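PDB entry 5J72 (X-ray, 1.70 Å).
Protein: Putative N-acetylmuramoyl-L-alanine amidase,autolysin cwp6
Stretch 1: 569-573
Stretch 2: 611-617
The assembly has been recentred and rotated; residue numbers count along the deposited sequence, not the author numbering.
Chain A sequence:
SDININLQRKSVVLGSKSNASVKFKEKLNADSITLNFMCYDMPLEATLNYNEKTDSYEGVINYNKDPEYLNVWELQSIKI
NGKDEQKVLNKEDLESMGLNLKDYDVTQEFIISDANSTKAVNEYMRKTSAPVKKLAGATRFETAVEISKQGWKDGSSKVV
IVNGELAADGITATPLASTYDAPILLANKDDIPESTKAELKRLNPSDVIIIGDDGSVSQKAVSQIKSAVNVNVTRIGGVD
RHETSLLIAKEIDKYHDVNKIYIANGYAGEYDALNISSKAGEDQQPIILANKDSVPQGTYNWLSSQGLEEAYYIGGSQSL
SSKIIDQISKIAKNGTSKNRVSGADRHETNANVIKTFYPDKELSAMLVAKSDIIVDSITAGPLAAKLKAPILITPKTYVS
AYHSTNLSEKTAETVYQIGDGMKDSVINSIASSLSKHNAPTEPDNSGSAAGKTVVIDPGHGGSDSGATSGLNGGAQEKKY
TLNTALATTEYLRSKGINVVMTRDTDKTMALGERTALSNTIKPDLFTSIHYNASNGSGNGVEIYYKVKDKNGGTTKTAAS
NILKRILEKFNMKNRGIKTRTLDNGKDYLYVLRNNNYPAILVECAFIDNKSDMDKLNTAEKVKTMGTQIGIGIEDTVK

Stretch 1 569-573: KFNMK
Stretch 2 (611-617) SDMDKLN

An irregular strip, F570 to M572 (phi/psi -130/119, -86/74, -113/161), is kinked at N571, where M572 N makes a weak 3.0 Å hydrogen bond to F570 O. It lies against the helix through 611-613 and the residues that follow. The register runs antiparallel: F570 CA is 7.1 Å from K615 CA, M572 CA 6.5 Å from D612 CA. Backbone bonds K615 N to D612 O (3.0 Å) and L616 N to M613 O (2.9 Å) hold the turn.

K615 is the organizer. Its CA-to-CB bond points toward the strip, and chi angles m, t, t, p lay the aliphatic chain along it before the final bend. That bend brings NZ back to S611 O, a 2.9 Å hydrogen bond; CE passes 3.3 Å from N571 O (N571 chi1 t), and a water bridges the remaining gap, accepting from K615 NZ (2.9 Å) and donating to N571 O (3.0 Å).

F570 (chi1 m, chi2 -81°) starts sideways but brings its ring in: CE1 lies 3.4 Å from K615 O, at the ring edge, and 3.9 Å from L616 CD2. M572's chi1 m sets CG 4.1 Å from K615 CD; t, t beyond carries CE to 4.1 Å from CD1 of L616 (m, t). D612 (m, chi2 -178°) places OD2 3.5 Å from M572 CG; a second water donates to D612 OD2 (2.8 Å) and accepts from K573 N (2.7 Å). Among modelled atoms, no direct hydrogen bond crosses; carbons pack on carbon and oxygen, and two waters carry the hydrogen-bonded links.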

# COMPACT_ATOMS: atom_id res chain seq x y z
N LYS A 569 30.45 -6.23 -3.98
CA LYS A 569 29.42 -6.47 -5.02
C LYS A 569 29.66 -5.71 -6.27
O LYS A 569 28.94 -5.89 -7.24
CB LYS A 569 28.00 -6.02 -4.58
CG LYS A 569 27.53 -6.67 -3.32
CD LYS A 569 27.04 -8.07 -3.56
CE LYS A 569 27.53 -8.90 -2.40
NZ LYS A 569 26.80 -10.18 -2.29
N PHE A 570 30.63 -4.83 -6.26
CA PHE A 570 30.89 -4.00 -7.41
C PHE A 570 32.37 -4.04 -7.79
O PHE A 570 33.19 -3.61 -6.97
CB PHE A 570 30.49 -2.52 -7.06
CG PHE A 570 29.00 -2.35 -6.92
CD1 PHE A 570 28.20 -2.19 -8.04
CD2 PHE A 570 28.39 -2.40 -5.69
CE1 PHE A 570 26.82 -2.09 -7.92
CE2 PHE A 570 27.00 -2.30 -5.57
CZ PHE A 570 26.23 -2.15 -6.70
N ASN A 571 32.72 -4.51 -9.00
CA ASN A 571 34.14 -4.53 -9.37
C ASN A 571 34.54 -3.19 -9.96
O ASN A 571 34.73 -3.08 -11.16
CB ASN A 571 34.46 -5.65 -10.41
CG ASN A 571 35.96 -5.95 -10.47
N MET A 572 34.68 -2.17 -9.10
CA MET A 572 35.09 -0.82 -9.50
C MET A 572 36.45 -0.52 -8.92
O MET A 572 36.87 -1.18 -7.96
CB MET A 572 34.12 0.24 -8.94
CG MET A 572 32.77 0.21 -9.59
SD MET A 572 31.68 1.43 -8.79
CE MET A 572 29.98 0.87 -9.36
N LYS A 573 37.16 0.45 -9.46
CA LYS A 573 38.46 0.75 -8.91
C LYS A 573 38.35 1.22 -7.46
O LYS A 573 37.48 2.04 -7.10
CB LYS A 573 39.17 1.81 -9.76
CG LYS A 573 40.52 2.23 -9.16
CD LYS A 573 41.33 3.07 -10.16
CE LYS A 573 40.51 4.20 -10.72
NZ LYS A 573 41.26 4.95 -11.77
N SER A 611 31.86 2.50 -17.43
CA SER A 611 32.09 1.21 -16.77
C SER A 611 31.37 1.15 -15.35
O SER A 611 30.72 0.16 -15.04
CB SER A 611 33.59 0.97 -16.64
OG SER A 611 33.84 -0.23 -15.92
N ASP A 612 31.49 2.24 -14.55
CA ASP A 612 30.86 2.36 -13.22
C ASP A 612 29.35 2.34 -13.37
O ASP A 612 28.68 1.55 -12.71
CB ASP A 612 31.28 3.68 -12.54
CG ASP A 612 32.67 3.68 -11.95
OD1 ASP A 612 33.05 4.71 -11.34
OD2 ASP A 612 33.37 2.66 -12.08
N MET A 613 28.80 3.21 -14.25
CA MET A 613 27.34 3.33 -14.45
C MET A 613 26.70 2.08 -15.04
O MET A 613 25.52 1.83 -14.80
CB MET A 613 27.03 4.54 -15.34
CG MET A 613 27.37 5.82 -14.62
SD MET A 613 26.16 6.02 -13.25
CE MET A 613 27.16 5.75 -11.95
N ASP A 614 27.48 1.29 -15.82
CA ASP A 614 26.94 0.03 -16.35
C ASP A 614 26.58 -0.94 -15.15
O ASP A 614 25.70 -1.81 -15.27
CB ASP A 614 28.00 -0.65 -17.28
CG ASP A 614 28.03 -0.07 -18.69
OD1 ASP A 614 27.12 0.74 -19.03
OD2 ASP A 614 28.96 -0.41 -19.45
N LYS A 615 27.27 -0.80 -14.01
CA LYS A 615 26.97 -1.64 -12.85
C LYS A 615 25.81 -1.03 -12.01
O LYS A 615 25.40 -1.62 -11.00
CB LYS A 615 28.22 -1.80 -11.97
CG LYS A 615 29.34 -2.59 -12.65
CD LYS A 615 30.67 -2.30 -12.00
CE LYS A 615 31.80 -2.94 -12.77
NZ LYS A 615 32.22 -2.07 -13.91
N LEU A 616 25.30 0.14 -12.43
CA LEU A 616 24.18 0.81 -11.72
C LEU A 616 23.04 1.21 -12.69
O LEU A 616 22.32 2.18 -12.44
CB LEU A 616 24.71 2.08 -11.03
CG LEU A 616 25.79 1.83 -10.02
CD1 LEU A 616 26.56 3.13 -9.76
CD2 LEU A 616 25.14 1.30 -8.77
N ASN A 617 22.86 0.45 -13.76
CA ASN A 617 21.86 0.84 -14.75
C ASN A 617 20.45 0.26 -14.57
O ASN A 617 19.69 0.27 -15.51
CB ASN A 617 22.40 0.53 -16.15
CG ASN A 617 22.71 -0.93 -16.38
OD1 ASN A 617 22.36 -1.81 -15.57
ND2 ASN A 617 23.36 -1.30 -17.49
O HOH W 1 34.83 -3.22 -14.16
O HOH W 2 35.90 1.64 -11.54